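Local coordinates for 7beta-hydroxysteroid dehydrogenase (Collinsella aerofaciens, PDB 5FYD), which catalyses the NADPH-dependent reduction of the 7-oxo group of 7-oxolithocholate to give the bile acid ursodeoxycholate, at residues A[151-154]-A[155-158]; A[106-109]-A[110-113]; A[46-49]-A[50-53]; A[78-81]-A[82-85]. One frame throughout, in Å; residues are numbered along the deposited sequence.

Overall arrangement
All four contacts are local, joining residues three to five apart, and all belong to the Rossmann-type fold of a short-chain dehydrogenase. Interactions 1 and 2 lie next to each other, centres about 12 Å apart, and touch directly: Gln155 NE2 of helix 154-173 probably hydrogen-bonds to His108 O of helix 105-132. Interactions 3 and 4 lie near the strand 60-64 edge of the sheet, about 19 Å apart between centres. Interaction 2 is a surface contact; the other three are partly buried. Chemistry follows place: a helix start with the inferred proton acceptor in interaction 1, mid-helix turns with water-bridged polar rims in 2 and 3, and a beta turn packed by apolar side chains in 4.

Interaction 1 of 4, residues A[151-154]-A[155-158]; sequences PWNG and QYGA
Asn153 meets Tyr156 where a loop runs into the helix that carries Tyr156, the inferred proton acceptor of this short-chain dehydrogenase. The backbone oxygen of Asn153 accepts Tyr156 N at 3.0 Å; the N-H...O angle is 143° and the donor stands above the carbonyl plane, so the bond is bent. With CG anti to the backbone N (chi1 -157°), the Asn153 amide ends beside the tyrosine: OD1 lies 3.8 Å from Tyr156 CB and ND2 lies 4.1 Å from Tyr156 CD2, with amide and ring planes 57° apart. Asn153 OD1 also lies 2.8 Å from a water, within hydrogen-bonding distance, and accepts a bond from Ser96 N; the same water weakly accepts Gln155 N. A leucine in place of Asn153 would probably leave Ser96 N and this water without their partner and disturb the packing beside Tyr156 CB. Next along the chain, Gly154 O receives Ala158 N at 3.1 Å, an i to i+4 bond in the carbonyl plane. The ring of Tyr156 stacks on His95 and packs against Pro199 of the second subunit. Pro151 touches Ile254 and Met257 of helix 250-258, while Gln155 packs on Met111 and Ile112 of helix 105-132 and its NE2 hydrogen-bonds to His108 O of that helix.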
loop_
_atom_site.group_PDB
_atom_site.type_symbol
_atom_site.label_atom_id
_atom_site.label_comp_id
_atom_site.label_asym_id
_atom_site.label_seq_id
_atom_site.Cartn_x
_atom_site.Cartn_y
_atom_site.Cartn_z
ATOM N N PRO A 151 -9.652 3.437 -14.223
ATOM C CA PRO A 151 -9.004 4.687 -14.640
ATOM C C PRO A 151 -7.827 5.040 -13.744
ATOM O O PRO A 151 -7.898 4.825 -12.531
ATOM C CB PRO A 151 -10.136 5.722 -14.488
ATOM C CG PRO A 151 -11.382 4.944 -14.738
ATOM C CD PRO A 151 -11.120 3.614 -14.092
ATOM N N TRP A 152 -6.741 5.523 -14.364
ATOM C CA TRP A 152 -5.448 5.834 -13.723
ATOM C C TRP A 152 -4.655 4.592 -13.272
ATOM O O TRP A 152 -3.620 4.705 -12.635
ATOM C CB TRP A 152 -5.581 6.898 -12.605
ATOM C CG TRP A 152 -5.691 8.316 -13.118
ATOM C CD1 TRP A 152 -4.665 9.205 -13.285
ATOM C CD2 TRP A 152 -6.875 8.991 -13.567
ATOM N NE1 TRP A 152 -5.135 10.388 -13.787
ATOM C CE2 TRP A 152 -6.486 10.296 -13.957
ATOM C CE3 TRP A 152 -8.231 8.649 -13.614
ATOM C CZ2 TRP A 152 -7.406 11.246 -14.429
ATOM C CZ3 TRP A 152 -9.137 9.579 -14.103
ATOM C CH2 TRP A 152 -8.719 10.871 -14.503
ATOM N N ASN A 153 -5.139 3.403 -13.634
ATOM C CA ASN A 153 -4.427 2.156 -13.402
ATOM C C ASN A 153 -5.010 1.109 -14.360
ATOM O O ASN A 153 -5.382 0.003 -13.959
ATOM C CB ASN A 153 -4.575 1.719 -11.935
ATOM C CG ASN A 153 -3.468 0.777 -11.475
ATOM O OD1 ASN A 153 -2.815 0.113 -12.261
ATOM N ND2 ASN A 153 -3.234 0.745 -10.165
ATOM N N GLY A 154 -5.105 1.498 -15.620
ATOM C CA GLY A 154 -5.891 0.787 -16.632
ATOM C C GLY A 154 -5.602 -0.701 -16.765
ATOM O O GLY A 154 -6.529 -1.531 -16.885
ATOM N N GLN A 155 -4.324 -1.062 -16.702
ATOM C CA GLN A 155 -3.973 -2.480 -16.833
ATOM C C GLN A 155 -4.385 -3.401 -15.677
ATOM O O GLN A 155 -4.471 -4.627 -15.873
ATOM C CB GLN A 155 -2.488 -2.653 -17.151
ATOM C CG GLN A 155 -2.215 -2.834 -18.626
ATOM C CD GLN A 155 -1.048 -3.763 -18.891
ATOM O OE1 GLN A 155 -1.172 -4.973 -18.844
ATOM N NE2 GLN A 155 0.086 -3.188 -19.201
ATOM N N TYR A 156 -4.646 -2.844 -14.495
ATOM C CA TYR A 156 -5.193 -3.605 -13.339
ATOM C C TYR A 156 -6.489 -4.280 -13.782
ATOM O O TYR A 156 -6.584 -5.521 -13.844
ATOM C CB TYR A 156 -5.476 -2.663 -12.139
ATOM C CG TYR A 156 -5.779 -3.282 -10.749
ATOM C CD1 TYR A 156 -5.977 -4.641 -10.552
ATOM C CD2 TYR A 156 -5.824 -2.450 -9.614
ATOM C CE1 TYR A 156 -6.214 -5.170 -9.293
ATOM C CE2 TYR A 156 -6.092 -2.963 -8.343
ATOM C CZ TYR A 156 -6.273 -4.321 -8.181
ATOM O OH TYR A 156 -6.520 -4.827 -6.908
ATOM N N GLY A 157 -7.461 -3.461 -14.152
ATOM C CA GLY A 157 -8.744 -3.953 -14.570
ATOM C C GLY A 157 -8.658 -4.751 -15.859
ATOM O O GLY A 157 -9.352 -5.746 -16.011
ATOM N N ALA A 158 -7.813 -4.317 -16.791
ATOM C CA ALA A 158 -7.747 -4.989 -18.093
ATOM C C ALA A 158 -7.239 -6.421 -17.912
ATOM O O ALA A 158 -7.808 -7.369 -18.461
ATOM C CB ALA A 158 -6.863 -4.223 -19.068
HETATM O O HOH W 1 -2.068 0.004 -14.954
#

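Interaction 2 of 4, residues A[106-109]-A[110-113]; sequences EKHE and AMIN
His108 and Met111, with Lys107 beside them, form a side-chain contact one turn apart within helix 105-132, near its N-terminal end and largely at the surface. The backbone evidence is a run of four i to i+4 hydrogen bonds. The straightest joins Ile112 N to His108 O at 2.9 Å, with an N-H...O angle of 174°. Around this frame the methionine bends back: its CG is anti to the carbonyl carbon, and a turn at chi3 of -75° swings CE toward the preceding turn. There the methyl lies 3.9 Å from His108 ND1, approaching the imidazole obliquely, and 4.2 Å from Lys107 CG. Met111 CE is also 3.7 Å from Lys107 O, so the terminal methyl lies against its own helical backbone. The ring is also restrained by the bond of His108 NE2 to Ile100 O.

On another side of the helix the link is polar and indirect. A water donates to Glu109 OE2 at 2.7 Å and accepts from Asn113 ND2 at 2.9 Å, bridging residues whose side chains do not bond directly. Both ends have further partners: Glu109 OE1 accepts Trp105 NE1, and Asn113 ND2 also donates to Ser68 O. These bonds restrict how either group can turn.

Ala110 and Met111 touch Leu94 of a loop, Lys107 touches Ser96 and His108 touches Thr103, while helix 154-173, the one bearing Tyr156, packs beside this helix.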
loop_
_atom_site.group_PDB
_atom_site.type_symbol
_atom_site.label_atom_id
_atom_site.label_comp_id
_atom_site.label_asym_id
_atom_site.label_seq_id
_atom_site.Cartn_x
_atom_site.Cartn_y
_atom_site.Cartn_z
ATOM N N GLU A 106 8.146 -0.801 -20.677
ATOM C CA GLU A 106 8.732 -1.882 -19.873
ATOM C C GLU A 106 7.782 -2.302 -18.734
ATOM O O GLU A 106 7.634 -3.482 -18.475
ATOM C CB GLU A 106 10.121 -1.477 -19.324
ATOM C CG GLU A 106 10.063 -0.370 -18.274
ATOM C CD GLU A 106 11.406 0.099 -17.766
ATOM O OE1 GLU A 106 12.261 -0.769 -17.456
ATOM O OE2 GLU A 106 11.589 1.345 -17.643
ATOM N N LYS A 107 7.125 -1.328 -18.090
ATOM C CA LYS A 107 6.174 -1.601 -16.999
ATOM C C LYS A 107 4.871 -2.191 -17.524
ATOM O O LYS A 107 4.328 -3.106 -16.926
ATOM C CB LYS A 107 5.907 -0.344 -16.162
ATOM C CG LYS A 107 5.022 -0.556 -14.922
ATOM C CD LYS A 107 5.702 -1.447 -13.872
ATOM C CE LYS A 107 5.340 -1.065 -12.446
ATOM N NZ LYS A 107 6.326 -1.591 -11.462
ATOM N N HIS A 108 4.363 -1.672 -18.636
ATOM C CA HIS A 108 3.216 -2.297 -19.302
ATOM C C HIS A 108 3.470 -3.762 -19.639
ATOM O O HIS A 108 2.604 -4.615 -19.456
ATOM C CB HIS A 108 2.807 -1.546 -20.569
ATOM C CG HIS A 108 2.058 -0.271 -20.313
ATOM N ND1 HIS A 108 0.836 -0.235 -19.683
ATOM C CD2 HIS A 108 2.349 1.012 -20.630
ATOM C CE1 HIS A 108 0.412 1.012 -19.611
ATOM N NE2 HIS A 108 1.295 1.782 -20.214
ATOM N N GLU A 109 4.673 -4.049 -20.121
ATOM C CA GLU A 109 4.984 -5.411 -20.491
ATOM C C GLU A 109 5.090 -6.291 -19.251
ATOM O O GLU A 109 4.683 -7.453 -19.282
ATOM C CB GLU A 109 6.240 -5.499 -21.362
ATOM C CG GLU A 109 6.434 -6.905 -21.912
ATOM C CD GLU A 109 7.206 -6.991 -23.218
ATOM O OE1 GLU A 109 7.097 -6.100 -24.079
ATOM O OE2 GLU A 109 7.902 -7.998 -23.387
ATOM N N ALA A 110 5.629 -5.740 -18.166
ATOM C CA ALA A 110 5.691 -6.462 -16.900
ATOM C C ALA A 110 4.274 -6.852 -16.469
ATOM O O ALA A 110 4.032 -7.977 -16.058
ATOM C CB ALA A 110 6.363 -5.631 -15.817
ATOM N N MET A 111 3.344 -5.911 -16.581
ATOM C CA MET A 111 1.949 -6.175 -16.191
ATOM C C MET A 111 1.299 -7.216 -17.096
ATOM O O MET A 111 0.623 -8.128 -16.622
ATOM C CB MET A 111 1.135 -4.895 -16.144
ATOM C CG MET A 111 1.498 -4.031 -14.921
ATOM S SD MET A 111 0.468 -2.567 -14.731
ATOM C CE MET A 111 1.093 -1.505 -16.005
ATOM N N ILE A 112 1.485 -7.077 -18.401
ATOM C CA ILE A 112 1.029 -8.117 -19.318
ATOM C C ILE A 112 1.569 -9.510 -18.930
ATOM O O ILE A 112 0.849 -10.532 -18.974
ATOM C CB ILE A 112 1.428 -7.775 -20.767
ATOM C CG1 ILE A 112 0.498 -6.707 -21.306
ATOM C CG2 ILE A 112 1.416 -9.032 -21.649
ATOM C CD1 ILE A 112 1.005 -6.056 -22.582
ATOM N N ASN A 113 2.845 -9.554 -18.581
ATOM C CA ASN A 113 3.456 -10.818 -18.201
ATOM C C ASN A 113 2.819 -11.425 -16.958
ATOM O O ASN A 113 2.515 -12.611 -16.932
ATOM C CB ASN A 113 4.949 -10.645 -18.019
ATOM C CG ASN A 113 5.664 -10.578 -19.336
ATOM O OD1 ASN A 113 5.073 -10.851 -20.381
ATOM N ND2 ASN A 113 6.926 -10.252 -19.298
HETATM O O HOH W 2 8.790 -9.787 -21.536
#

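Interaction 3 of 4, residues A[46-49]-A[50-53]; sequences NVLA and GEIR
Arg53 folds back over Ala49 and Gly50 within helix 42-56, the helix of the beta-alpha-beta unit between strands 34-39 and 60-64 of the Rossmann fold. Its backbone N donates to Ala49 O at 2.9 Å, and the side chain then retraces the same turn. CB and CG both lie close to Ala49 O, CG at 3.4 Å. A bend at chi3 (-61°) returns the chain toward the start of the helix, so that the guanidinium lies with Ala49 O over one face, 3.9 Å from CZ; Gly50 CA also lies over a face, offset toward the rim. NH1 passes 3.6 Å from Ala49 CB, but its angle to Ala49 O is too poor for a hydrogen bond, and its bond goes instead to Thr60 OG1 on the next strand. The guanidinium is thus held by backbone packing, by a strand hydroxyl and by a water at its edge.

The other side chains divide between an exposed rim and a flank packed on the sheet and helix 19-30. Glu51 runs alongside Val47, extended beyond CG, with OE2 4.0 Å from Val47 CG1, a contact between a carboxylate and a methyl. Leu48 CD1 meets Ile52 CG1 at 4.2 Å, the apolar pair of the buried flank; Ile52 continues onto Cys25 and Ala29 of helix 19-30, while Leu48 and Ala49 rest on Met37 of strand 34-39. At the tip of the arginine, NH2 donates at 2.9 Å to the water lying in the guanidinium plane, and that water in turn donates to Asn46 O at 2.8 Å.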
loop_
_atom_site.group_PDB
_atom_site.type_symbol
_atom_site.label_atom_id
_atom_site.label_comp_id
_atom_site.label_asym_id
_atom_site.label_seq_id
_atom_site.Cartn_x
_atom_site.Cartn_y
_atom_site.Cartn_z
ATOM N N ASN A 46 10.156 -19.509 2.064
ATOM C CA ASN A 46 10.782 -20.507 2.937
ATOM C C ASN A 46 10.236 -20.466 4.354
ATOM O O ASN A 46 10.036 -21.512 4.943
ATOM C CB ASN A 46 12.309 -20.349 2.966
ATOM C CG ASN A 46 12.968 -20.815 1.686
ATOM O OD1 ASN A 46 12.496 -21.744 1.036
ATOM N ND2 ASN A 46 14.088 -20.193 1.336
ATOM N N VAL A 47 10.000 -19.278 4.893
ATOM C CA VAL A 47 9.418 -19.151 6.223
ATOM C C VAL A 47 8.007 -19.760 6.214
ATOM O O VAL A 47 7.691 -20.597 7.050
ATOM C CB VAL A 47 9.412 -17.691 6.718
ATOM C CG1 VAL A 47 8.571 -17.543 7.982
ATOM C CG2 VAL A 47 10.846 -17.208 6.967
ATOM N N LEU A 48 7.195 -19.356 5.237
ATOM C CA LEU A 48 5.841 -19.869 5.102
ATOM C C LEU A 48 5.816 -21.394 4.930
ATOM O O LEU A 48 4.992 -22.081 5.529
ATOM C CB LEU A 48 5.142 -19.214 3.910
ATOM C CG LEU A 48 3.688 -19.641 3.624
ATOM C CD1 LEU A 48 2.786 -19.378 4.812
ATOM C CD2 LEU A 48 3.191 -18.887 2.393
ATOM N N ALA A 49 6.715 -21.921 4.105
ATOM C CA ALA A 49 6.794 -23.367 3.900
ATOM C C ALA A 49 7.052 -24.119 5.206
ATOM O O ALA A 49 6.396 -25.121 5.479
ATOM C CB ALA A 49 7.851 -23.713 2.870
ATOM N N GLY A 50 7.977 -23.609 6.016
ATOM C CA GLY A 50 8.254 -24.222 7.326
ATOM C C GLY A 50 7.041 -24.174 8.241
ATOM O O GLY A 50 6.727 -25.150 8.926
ATOM N N GLU A 51 6.324 -23.058 8.208
ATOM C CA GLU A 51 5.086 -22.914 8.992
ATOM C C GLU A 51 4.007 -23.901 8.544
ATOM O O GLU A 51 3.325 -24.528 9.379
ATOM C CB GLU A 51 4.572 -21.472 8.921
ATOM C CG GLU A 51 5.517 -20.516 9.631
ATOM C CD GLU A 51 5.082 -19.062 9.597
ATOM O OE1 GLU A 51 4.338 -18.658 8.668
ATOM O OE2 GLU A 51 5.520 -18.323 10.512
ATOM N N ILE A 52 3.884 -24.071 7.233
ATOM C CA ILE A 52 2.915 -25.003 6.663
ATOM C C ILE A 52 3.274 -26.432 7.075
ATOM O O ILE A 52 2.399 -27.197 7.481
ATOM C CB ILE A 52 2.819 -24.858 5.125
ATOM C CG1 ILE A 52 2.118 -23.537 4.719
ATOM C CG2 ILE A 52 2.133 -26.062 4.475
ATOM C CD1 ILE A 52 0.624 -23.490 4.858
ATOM N N ARG A 53 4.541 -26.805 6.923
ATOM C CA ARG A 53 4.969 -28.143 7.324
ATOM C C ARG A 53 4.667 -28.398 8.807
ATOM O O ARG A 53 4.109 -29.445 9.163
ATOM C CB ARG A 53 6.467 -28.335 7.056
ATOM C CG ARG A 53 6.825 -28.448 5.577
ATOM C CD ARG A 53 8.212 -29.036 5.383
ATOM N NE ARG A 53 9.256 -28.226 5.998
ATOM C CZ ARG A 53 9.780 -27.102 5.493
ATOM N NH1 ARG A 53 9.351 -26.581 4.348
ATOM N NH2 ARG A 53 10.746 -26.473 6.161
HETATM O O HOH W 3 11.525 -23.919 4.993
#

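Interaction 4 of 4, residues A[78-81]-A[82-85]; sequences AATE and GLDM
A type II beta turn from Thr80 to Leu83 follows helix 72-80 and sends the chain toward strand 85-90 of the parallel sheet. The turn is closed by Leu83 N to Thr80 O, a bond 3.0 Å long with an N-H...O angle of 159°. Gly82 occupies the third position of the turn at phi 87° and psi -12°, where a CB would be jammed against Glu81 O; the turn in this form therefore calls for glycine.

Leu83 then lays its side chain back over the turn it has just completed. The first torsion sets CG anti to the carbonyl carbon and brings it to 3.4 Å from Thr80 O; the extended second torsion then places CD1 beside the threonine, 3.7 Å from Thr80 CA and 4.0 Å from Thr80 CB. Met85, bent at chi2 and chi3, brings SD to 4.0 Å from the same Thr80 CB, so two apolar chains meet one carbon of the threonine. The hydroxyl of that threonine is used separately, in a bond with Tyr126 OH. Replacing Leu83 by a serine would probably open a gap over Thr80 and against Trp10 and Val36, which the leucine also touches.

A water bridges the turn's two carbonyls, donating to Leu83 O at 2.8 Å and, over a longer 3.3 Å, to Thr80 O. Thr80 O is thus satisfied by the turn amide and a water, while the side chains of Leu83 and Met85 add apolar packing onto strands 10-14 and 34-39.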
loop_
_atom_site.group_PDB
_atom_site.type_symbol
_atom_site.label_atom_id
_atom_site.label_comp_id
_atom_site.label_asym_id
_atom_site.label_seq_id
_atom_site.Cartn_x
_atom_site.Cartn_y
_atom_site.Cartn_z
ATOM N N ALA A 78 9.005 -26.974 -14.566
ATOM C CA ALA A 78 10.127 -27.877 -14.273
ATOM C C ALA A 78 10.054 -28.347 -12.822
ATOM O O ALA A 78 10.293 -29.537 -12.549
ATOM C CB ALA A 78 11.470 -27.216 -14.578
ATOM N N ALA A 79 9.676 -27.444 -11.914
ATOM C CA ALA A 79 9.529 -27.760 -10.483
ATOM C C ALA A 79 8.435 -28.778 -10.181
ATOM O O ALA A 79 8.589 -29.611 -9.266
ATOM C CB ALA A 79 9.294 -26.496 -9.659
ATOM N N THR A 80 7.336 -28.738 -10.925
ATOM C CA THR A 80 6.240 -29.681 -10.666
ATOM C C THR A 80 6.235 -30.961 -11.495
ATOM O O THR A 80 5.397 -31.822 -11.272
ATOM C CB THR A 80 4.856 -28.998 -10.813
ATOM O OG1 THR A 80 4.630 -28.660 -12.182
ATOM C CG2 THR A 80 4.806 -27.763 -9.955
ATOM N N GLU A 81 7.143 -31.093 -12.455
ATOM C CA GLU A 81 7.154 -32.274 -13.322
ATOM C C GLU A 81 7.289 -33.528 -12.455
ATOM O O GLU A 81 8.085 -33.546 -11.544
ATOM C CB GLU A 81 8.325 -32.205 -14.306
ATOM C CG GLU A 81 8.375 -33.347 -15.313
ATOM C CD GLU A 81 9.616 -33.304 -16.186
ATOM O OE1 GLU A 81 10.507 -32.462 -15.930
ATOM O OE2 GLU A 81 9.714 -34.119 -17.131
ATOM N N GLY A 82 6.450 -34.523 -12.715
ATOM C CA GLY A 82 6.444 -35.768 -11.947
ATOM C C GLY A 82 5.586 -35.790 -10.687
ATOM O O GLY A 82 5.362 -36.879 -10.114
ATOM N N LEU A 83 5.110 -34.625 -10.240
ATOM C CA LEU A 83 4.154 -34.546 -9.135
ATOM C C LEU A 83 2.747 -34.891 -9.610
ATOM O O LEU A 83 2.353 -34.549 -10.722
ATOM C CB LEU A 83 4.133 -33.153 -8.506
ATOM C CG LEU A 83 5.429 -32.563 -7.966
ATOM C CD1 LEU A 83 5.185 -31.170 -7.430
ATOM C CD2 LEU A 83 6.087 -33.429 -6.898
ATOM N N ASP A 84 1.988 -35.579 -8.759
ATOM C CA ASP A 84 0.570 -35.753 -9.015
ATOM C C ASP A 84 -0.125 -34.444 -8.636
ATOM O O ASP A 84 -0.156 -34.076 -7.455
ATOM C CB ASP A 84 -0.049 -36.906 -8.242
ATOM C CG ASP A 84 -1.505 -37.071 -8.589
ATOM O OD1 ASP A 84 -1.776 -37.601 -9.682
ATOM O OD2 ASP A 84 -2.381 -36.631 -7.813
ATOM N N MET A 85 -0.628 -33.733 -9.647
ATOM C CA MET A 85 -1.193 -32.385 -9.458
ATOM C C MET A 85 -2.708 -32.472 -9.303
ATOM O O MET A 85 -3.401 -33.141 -10.094
ATOM C CB MET A 85 -0.851 -31.476 -10.642
ATOM C CG MET A 85 0.647 -31.273 -10.869
ATOM S SD MET A 85 1.493 -30.575 -9.451
ATOM C CE MET A 85 0.619 -29.029 -9.169
HETATM O O HOH W 4 3.363 -33.574 -13.189
#